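Local atomic coordinates of cycloalternan-forming enzyme (Listeria monocytogenes serovar 1/2a, PDB entry 5F7U), a protein that belongs to the family 31 glycosyl hydrolases, with a TIM-barrel domain, and carries a family 6 carbohydrate-binding module near its C-terminus. Residues Y18-Q21 with P22-S26; R494-A497 with S498-F501; T1005-N1009 with G1010-Q1014. The protein carries 1 engineered substitution. One frame throughout, in Å; residues are numbered along the deposited sequence.

Contact 1 (Y18-Q21 with P22-S26); sequences YTVQ and PTERS
The carboxylate of Glu24 reaches back round a turn to the backbone of Val20 and Gln21. Gln21 N donates to Glu24 OE2 at 2.8 Å, with an N-H...O angle of 155°. The N-H comes from above the carboxylate plane, 53° out of it. Glu24 CG lies beside its own backbone N (chi1 -65°), and the chain beyond is extended, which carries the carboxylate across the turn. This is the tight side of the contact. Val20 CA sits 3.4 Å from Glu24 OE2. The valine side chain covers the other oxygen, with Val20 CG1 3.6 Å from Glu24 OE1. That oxygen also forms a salt bridge with Arg28, so both carboxylate oxygens are engaged.

The other side is looser. Gln21 runs alongside the ring of Pro22, which is exposed, then bends at chi2 so that its amide departs from the turn. Within the bend of the backbone, a water spans the two segments. It donates to Gln21 O at 2.7 Å and accepts from Glu24 N at 3.1 Å.

Glu24 O is bonded to Asn39, and the following residues, 25-26, pair with strand 36-43. The turn therefore leads directly into the sheet of the N-terminal region. With one oxygen on a backbone N-H and the other on an arginine, the buried Glu24 is probably held as a carboxylate, its charge balanced largely by Arg28.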
loop_
_atom_site.group_PDB
_atom_site.type_symbol
_atom_site.label_atom_id
_atom_site.label_comp_id
_atom_site.label_asym_id
_atom_site.label_seq_id
_atom_site.Cartn_x
_atom_site.Cartn_y
_atom_site.Cartn_z
ATOM N N TYR A 18 21.472 12.569 2.030
ATOM C CA TYR A 18 21.022 13.731 1.258
ATOM C C TYR A 18 21.857 14.968 1.515
ATOM O O TYR A 18 21.894 15.878 0.666
ATOM C CB TYR A 18 19.549 14.011 1.554
ATOM C CG TYR A 18 18.631 12.855 1.177
ATOM C CD1 TYR A 18 18.533 12.407 -0.151
ATOM C CD2 TYR A 18 17.846 12.217 2.153
ATOM C CE1 TYR A 18 17.695 11.349 -0.495
ATOM C CE2 TYR A 18 16.996 11.174 1.817
ATOM C CZ TYR A 18 16.938 10.734 0.500
ATOM O OH TYR A 18 16.117 9.705 0.167
ATOM N N THR A 19 22.509 15.016 2.672
ATOM C CA THR A 19 23.267 16.214 3.080
ATOM C C THR A 19 24.625 15.835 3.655
ATOM O O THR A 19 24.878 14.666 3.963
ATOM C CB THR A 19 22.540 17.082 4.137
ATOM O OG1 THR A 19 22.423 16.378 5.380
ATOM C CG2 THR A 19 21.147 17.518 3.686
ATOM N N VAL A 20 25.500 16.828 3.801
ATOM C CA VAL A 20 26.765 16.591 4.501
ATOM C C VAL A 20 26.859 17.550 5.667
ATOM O O VAL A 20 26.313 18.663 5.607
ATOM C CB VAL A 20 28.020 16.736 3.586
ATOM C CG1 VAL A 20 27.965 15.743 2.416
ATOM C CG2 VAL A 20 28.198 18.184 3.096
ATOM N N GLN A 21 27.534 17.106 6.729
ATOM C CA GLN A 21 28.045 18.004 7.760
ATOM C C GLN A 21 29.244 18.767 7.183
ATOM O O GLN A 21 29.840 18.313 6.208
ATOM C CB GLN A 21 28.420 17.205 9.015
ATOM C CG GLN A 21 27.193 16.540 9.656
ATOM C CD GLN A 21 26.150 17.550 10.098
ATOM O OE1 GLN A 21 25.090 17.695 9.470
ATOM N NE2 GLN A 21 26.459 18.287 11.157
ATOM N N PRO A 22 29.586 19.943 7.750
ATOM C CA PRO A 22 30.622 20.774 7.111
ATOM C C PRO A 22 32.068 20.370 7.447
ATOM O O PRO A 22 32.997 21.108 7.141
ATOM C CB PRO A 22 30.326 22.181 7.673
ATOM C CG PRO A 22 29.701 21.925 9.003
ATOM C CD PRO A 22 28.848 20.690 8.792
ATOM N N THR A 23 32.242 19.204 8.051
ATOM C CA THR A 23 33.563 18.743 8.506
ATOM C C THR A 23 33.821 17.285 8.119
ATOM O O THR A 23 34.494 16.531 8.853
ATOM C CB THR A 23 33.721 18.914 10.022
ATOM O OG1 THR A 23 32.629 18.261 10.698
ATOM C CG2 THR A 23 33.763 20.419 10.387
ATOM N N GLU A 24 33.319 16.916 6.943
ATOM C CA GLU A 24 33.406 15.534 6.425
ATOM C C GLU A 24 34.565 15.374 5.446
ATOM O O GLU A 24 35.200 16.357 5.032
ATOM C CB GLU A 24 32.115 15.161 5.695
ATOM C CG GLU A 24 30.882 15.099 6.588
ATOM C CD GLU A 24 29.678 14.449 5.909
ATOM O OE1 GLU A 24 29.836 13.828 4.817
ATOM O OE2 GLU A 24 28.572 14.548 6.488
ATOM N N ARG A 25 34.826 14.124 5.074
ATOM C CA ARG A 25 35.727 13.799 3.977
ATOM C C ARG A 25 34.902 13.629 2.706
ATOM O O ARG A 25 33.811 13.052 2.747
ATOM C CB ARG A 25 36.450 12.502 4.293
ATOM C CG ARG A 25 37.248 11.927 3.128
ATOM C CD ARG A 25 38.065 10.752 3.623
ATOM N NE ARG A 25 37.231 9.566 3.891
ATOM C CZ ARG A 25 37.367 8.788 4.960
ATOM N NH1 ARG A 25 36.630 7.694 5.060
ATOM N NH2 ARG A 25 38.225 9.102 5.935
ATOM N N SER A 26 35.412 14.126 1.588
ATOM C CA SER A 26 34.702 13.981 0.313
ATOM C C SER A 26 35.665 13.494 -0.773
ATOM O O SER A 26 36.722 14.113 -0.948
ATOM C CB SER A 26 34.035 15.300 -0.097
ATOM O OG SER A 26 33.318 15.127 -1.320
HETATM O O HOH W 1 32.051 18.553 4.607
#

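Contact 2 (R494-A497 with S498-F501); sequences RVPA and SQWF. With GLC (alpha-D-glucopyranose), chain F.
Pro496 O accepts the bond that closes this turn, from Gln499 N at 3.0 Å. The N-H...O angle is 166°, but the donor sits above the carbonyl plane, 38° out of it. A water ties the same turn together a second time. It donates to Ala497 O at 2.9 Å and to Gln499 O at 3.0 Å.

Apolar contacts fill in beside these bonds. Val495 CG1 meets Gln499 CB at 3.8 Å, and the two side chains cross at about a right angle. CG1 gets there because it stands opposite the backbone N (chi1 175°). Pro496 CB touches Gln499 CG, one carbon further out.

Beyond the turn, Trp500 is placed between a ring and a sugar. Phe501 CD2 lies over the centre of one indole face. The opposite face receives O3 of an alpha-D-glucopyranose, offset toward the rim, with Trp500 CZ3 3.3 Å from that O3. The sugar is also hydrogen-bonded to Asn273, Arg586 and Glu663.

The 496-499 segment is a type I beta turn in a loop of the TIM-barrel domain. The tryptophan next to it forms a sugar platform of the kind common in glycan-binding pockets.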
loop_
_atom_site.group_PDB
_atom_site.type_symbol
_atom_site.label_atom_id
_atom_site.label_comp_id
_atom_site.label_asym_id
_atom_site.label_seq_id
_atom_site.Cartn_x
_atom_site.Cartn_y
_atom_site.Cartn_z
ATOM N N ARG A 494 23.003 9.275 20.523
ATOM C CA ARG A 494 21.907 10.256 20.524
ATOM C C ARG A 494 21.554 10.698 19.110
ATOM O O ARG A 494 22.431 10.806 18.265
ATOM C CB ARG A 494 22.265 11.481 21.366
ATOM C CG ARG A 494 22.557 11.150 22.825
ATOM C CD ARG A 494 23.175 12.324 23.564
ATOM N NE ARG A 494 23.410 11.965 24.959
ATOM C CZ ARG A 494 22.536 12.156 25.948
ATOM N NH1 ARG A 494 21.364 12.727 25.717
ATOM N NH2 ARG A 494 22.842 11.765 27.182
ATOM N N VAL A 495 20.264 10.944 18.875
ATOM C CA VAL A 495 19.763 11.499 17.609
ATOM C C VAL A 495 20.478 12.841 17.330
ATOM O O VAL A 495 20.592 13.677 18.240
ATOM C CB VAL A 495 18.231 11.707 17.682
ATOM C CG1 VAL A 495 17.698 12.399 16.441
ATOM C CG2 VAL A 495 17.521 10.370 17.864
ATOM N N PRO A 496 20.968 13.057 16.084
ATOM C CA PRO A 496 21.675 14.316 15.767
ATOM C C PRO A 496 20.856 15.548 16.166
ATOM O O PRO A 496 19.630 15.549 16.005
ATOM C CB PRO A 496 21.822 14.251 14.241
ATOM C CG PRO A 496 21.906 12.784 13.961
ATOM C CD PRO A 496 20.906 12.168 14.906
ATOM N N ALA A 497 21.547 16.563 16.694
ATOM C CA ALA A 497 20.918 17.698 17.390
ATOM C C ALA A 497 19.829 18.441 16.589
ATOM O O ALA A 497 18.845 18.908 17.168
ATOM C CB ALA A 497 21.990 18.655 17.908
ATOM N N SER A 498 19.974 18.481 15.263
ATOM C CA SER A 498 19.054 19.206 14.386
ATOM C C SER A 498 17.754 18.461 14.044
ATOM O O SER A 498 16.836 19.049 13.481
ATOM C CB SER A 498 19.794 19.599 13.102
ATOM O OG SER A 498 20.063 18.444 12.308
ATOM N N GLN A 499 17.673 17.176 14.390
ATOM C CA GLN A 499 16.562 16.336 13.949
ATOM C C GLN A 499 15.431 16.294 14.961
ATOM O O GLN A 499 15.552 16.835 16.065
ATOM C CB GLN A 499 17.045 14.916 13.629
ATOM C CG GLN A 499 18.244 14.865 12.694
ATOM C CD GLN A 499 17.951 15.424 11.318
ATOM O OE1 GLN A 499 16.839 15.327 10.807
ATOM N NE2 GLN A 499 18.959 16.019 10.709
ATOM N N TRP A 500 14.334 15.647 14.566
ATOM C CA TRP A 500 13.194 15.425 15.445
ATOM C C TRP A 500 13.678 14.594 16.630
ATOM O O TRP A 500 14.323 13.558 16.434
ATOM C CB TRP A 500 12.086 14.709 14.677
ATOM C CG TRP A 500 10.752 14.699 15.389
ATOM C CD1 TRP A 500 10.204 15.710 16.137
ATOM C CD2 TRP A 500 9.806 13.627 15.402
ATOM N NE1 TRP A 500 8.969 15.327 16.620
ATOM C CE2 TRP A 500 8.698 14.057 16.179
ATOM C CE3 TRP A 500 9.774 12.348 14.815
ATOM C CZ2 TRP A 500 7.565 13.247 16.391
ATOM C CZ3 TRP A 500 8.656 11.537 15.038
ATOM C CH2 TRP A 500 7.565 11.994 15.822
ATOM N N PHE A 501 13.418 15.078 17.843
ATOM C CA PHE A 501 13.940 14.465 19.078
ATOM C C PHE A 501 15.486 14.422 19.139
ATOM O O PHE A 501 16.074 13.565 19.804
ATOM C CB PHE A 501 13.308 13.079 19.355
ATOM C CG PHE A 501 11.910 13.139 19.914
ATOM C CD1 PHE A 501 11.697 13.292 21.289
ATOM C CD2 PHE A 501 10.799 13.023 19.065
ATOM C CE1 PHE A 501 10.400 13.334 21.811
ATOM C CE2 PHE A 501 9.499 13.070 19.577
ATOM C CZ PHE A 501 9.302 13.224 20.954
HETATM C C1 GLC F . 7.721 17.251 12.656
HETATM C C2 GLC F . 8.127 15.786 12.859
HETATM C C3 GLC F . 6.991 14.826 12.479
HETATM C C4 GLC F . 5.727 15.126 13.296
HETATM C C5 GLC F . 5.380 16.617 13.075
HETATM C C6 GLC F . 4.197 17.098 13.902
HETATM O O1 GLC F . 7.637 17.553 11.256
HETATM O O2 GLC F . 9.276 15.505 12.059
HETATM O O3 GLC F . 7.430 13.481 12.659
HETATM O O4 GLC F . 4.603 14.322 12.863
HETATM O O5 GLC F . 6.468 17.540 13.305
HETATM O O6 GLC F . 3.137 17.214 12.957
HETATM O O HOH W 2 16.071 19.680 16.848
#

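Contact 3 (T1005-N1009 with G1010-Q1014); sequences TVYIN and GKKQQ
Val1006 and Gln1013 face each other as a hydrogen-bonded pair, joined by two backbone bonds. Val1006 N donates to Gln1013 O and Gln1013 N donates to Val1006 O, each at 2.8 Å. The first is almost straight, at 177°. Ile1008 and Lys1011 form the next such pair. Ile1008 N to Lys1011 O is 2.9 Å, and Lys1011 N to Ile1008 O, which closes the turn, is 3.0 Å. Between these pairs, Tyr1007 and Lys1012 are a non-hydrogen-bonded pair, supported by CA-H...O contacts. One of these runs from Lys1012 CA to Val1006 O.

The apolar packing is clearest on the face that carries Thr1005, Tyr1007 and Lys1012. Lys1012 runs alongside Tyr1007, its methylenes over the ring. Lys1012 CG makes a CH-pi contact 4.2 Å from the ring centroid, 28° off the normal. The same CG touches Thr1005 CG2 at 3.6 Å. Further along, Lys1012 CD reaches Tyr1007 OH at 3.5 Å. A bend at chi3 then turns the lysine's end away. Gly1010 O meets the edge of the tyrosine ring, in its plane.

The polar ends find partners elsewhere. Tyr1007 OH bonds Glu1047, and Asp1050 takes both Thr1005 OG1 and Gln1014 NE2. On the other face, Gln1013 NE2 bonds Pro1032 O, while Val1006 and Ile1008 pack on Val1042 of strand 1039-1045. Asn1009 bonds Asn1040 and Gln1041.

At the tip, Asn1009 and Gly1010 are the central residues of a type I' turn, Gly1010 in second place with a positive phi (90°). Such a turn is typical of a tight two-residue beta hairpin. The hairpin forms one edge of a sheet, with strand 1011-1017 outermost, in the beta-sandwich of the family 6 carbohydrate-binding module.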
loop_
_atom_site.group_PDB
_atom_site.type_symbol
_atom_site.label_atom_id
_atom_site.label_comp_id
_atom_site.label_asym_id
_atom_site.label_seq_id
_atom_site.Cartn_x
_atom_site.Cartn_y
_atom_site.Cartn_z
ATOM N N THR A 1005 -34.792 2.681 -36.224
ATOM C CA THR A 1005 -33.727 2.047 -36.975
ATOM C C THR A 1005 -32.655 1.673 -35.966
ATOM O O THR A 1005 -32.351 2.455 -35.053
ATOM C CB THR A 1005 -33.200 3.004 -38.063
ATOM O OG1 THR A 1005 -34.256 3.284 -38.988
ATOM C CG2 THR A 1005 -32.049 2.397 -38.828
ATOM N N VAL A 1006 -32.120 0.456 -36.103
ATOM C CA VAL A 1006 -31.093 -0.051 -35.201
ATOM C C VAL A 1006 -29.846 -0.401 -36.015
ATOM O O VAL A 1006 -29.960 -0.952 -37.111
ATOM C CB VAL A 1006 -31.574 -1.304 -34.416
ATOM C CG1 VAL A 1006 -30.632 -1.585 -33.240
ATOM C CG2 VAL A 1006 -32.987 -1.086 -33.890
ATOM N N TYR A 1007 -28.675 -0.073 -35.469
ATOM C CA TYR A 1007 -27.394 -0.472 -36.044
ATOM C C TYR A 1007 -26.692 -1.334 -35.015
ATOM O O TYR A 1007 -26.510 -0.910 -33.861
ATOM C CB TYR A 1007 -26.534 0.753 -36.352
ATOM C CG TYR A 1007 -27.103 1.641 -37.431
ATOM C CD1 TYR A 1007 -28.079 2.598 -37.140
ATOM C CD2 TYR A 1007 -26.654 1.525 -38.751
ATOM C CE1 TYR A 1007 -28.592 3.423 -38.139
ATOM C CE2 TYR A 1007 -27.148 2.351 -39.751
ATOM C CZ TYR A 1007 -28.119 3.291 -39.442
ATOM O OH TYR A 1007 -28.609 4.091 -40.449
ATOM N N ILE A 1008 -26.286 -2.527 -35.437
ATOM C CA ILE A 1008 -25.547 -3.443 -34.574
ATOM C C ILE A 1008 -24.157 -3.544 -35.165
ATOM O O ILE A 1008 -23.981 -4.129 -36.244
ATOM C CB ILE A 1008 -26.195 -4.860 -34.518
ATOM C CG1 ILE A 1008 -27.702 -4.803 -34.174
ATOM C CG2 ILE A 1008 -25.390 -5.768 -33.566
ATOM C CD1 ILE A 1008 -28.018 -4.257 -32.794
ATOM N N ASN A 1009 -23.179 -2.939 -34.486
ATOM C CA ASN A 1009 -21.825 -2.840 -35.035
ATOM C C ASN A 1009 -21.845 -2.415 -36.506
ATOM O O ASN A 1009 -21.148 -3.004 -37.333
ATOM C CB ASN A 1009 -21.093 -4.181 -34.876
ATOM C CG ASN A 1009 -20.949 -4.590 -33.439
ATOM O OD1 ASN A 1009 -20.555 -3.784 -32.579
ATOM N ND2 ASN A 1009 -21.264 -5.856 -33.156
ATOM N N GLY A 1010 -22.661 -1.401 -36.811
ATOM C CA GLY A 1010 -22.763 -0.820 -38.160
ATOM C C GLY A 1010 -23.788 -1.432 -39.112
ATOM O O GLY A 1010 -24.015 -0.889 -40.203
ATOM N N LYS A 1011 -24.388 -2.560 -38.719
ATOM C CA LYS A 1011 -25.342 -3.290 -39.582
ATOM C C LYS A 1011 -26.760 -2.847 -39.240
ATOM O O LYS A 1011 -27.209 -3.021 -38.106
ATOM C CB LYS A 1011 -25.180 -4.813 -39.409
ATOM C CG LYS A 1011 -25.997 -5.646 -40.404
ATOM C CD LYS A 1011 -25.857 -7.133 -40.120
ATOM C CE LYS A 1011 -26.402 -7.960 -41.277
ATOM N NZ LYS A 1011 -26.165 -9.412 -41.009
ATOM N N LYS A 1012 -27.444 -2.282 -40.234
ATOM C CA LYS A 1012 -28.742 -1.620 -40.048
ATOM C C LYS A 1012 -29.926 -2.582 -40.156
ATOM O O LYS A 1012 -29.949 -3.463 -41.007
ATOM C CB LYS A 1012 -28.874 -0.522 -41.111
ATOM C CG LYS A 1012 -30.117 0.361 -41.062
ATOM C CD LYS A 1012 -30.095 1.447 -42.137
ATOM C CE LYS A 1012 -30.217 0.898 -43.552
ATOM N NZ LYS A 1012 -30.515 1.977 -44.542
ATOM N N GLN A 1013 -30.927 -2.382 -39.310
ATOM C CA GLN A 1013 -32.258 -2.966 -39.558
ATOM C C GLN A 1013 -33.307 -2.028 -39.008
ATOM O O GLN A 1013 -33.017 -1.223 -38.118
ATOM C CB GLN A 1013 -32.391 -4.346 -38.916
ATOM C CG GLN A 1013 -32.171 -4.359 -37.415
ATOM C CD GLN A 1013 -32.351 -5.735 -36.832
ATOM O OE1 GLN A 1013 -33.432 -6.327 -36.925
ATOM N NE2 GLN A 1013 -31.287 -6.268 -36.248
ATOM N N GLN A 1014 -34.532 -2.152 -39.516
ATOM C CA GLN A 1014 -35.636 -1.368 -38.991
ATOM C C GLN A 1014 -36.551 -2.256 -38.150
ATOM O O GLN A 1014 -36.830 -3.395 -38.525
ATOM C CB GLN A 1014 -36.415 -0.686 -40.119
ATOM C CG GLN A 1014 -37.317 0.446 -39.625
ATOM C CD GLN A 1014 -38.089 1.159 -40.724
ATOM O OE1 GLN A 1014 -38.763 0.531 -41.548
ATOM N NE2 GLN A 1014 -38.019 2.487 -40.722
#

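In the fold
Contacts 1 and 2 are neighbours in space, one in the N-terminal region and the other in the TIM-barrel domain. Their centres are about 17 Å apart and their nearest atoms about 6 Å apart, without touching. Pro496 of contact 2 packs on Asp14, and so does Gln21 of contact 1, so this N-terminal loop links the two. Both lie near bound sugar. The side chain of Gln21 is about 5 Å from one alpha-D-glucopyranose, and Trp500 of contact 2, in a 17-residue glycan pocket, is near another. Contact 3 is remote. Its centre is about 74 Å from that of contact 1 and about 73 Å from that of contact 2, across the centre of the chain.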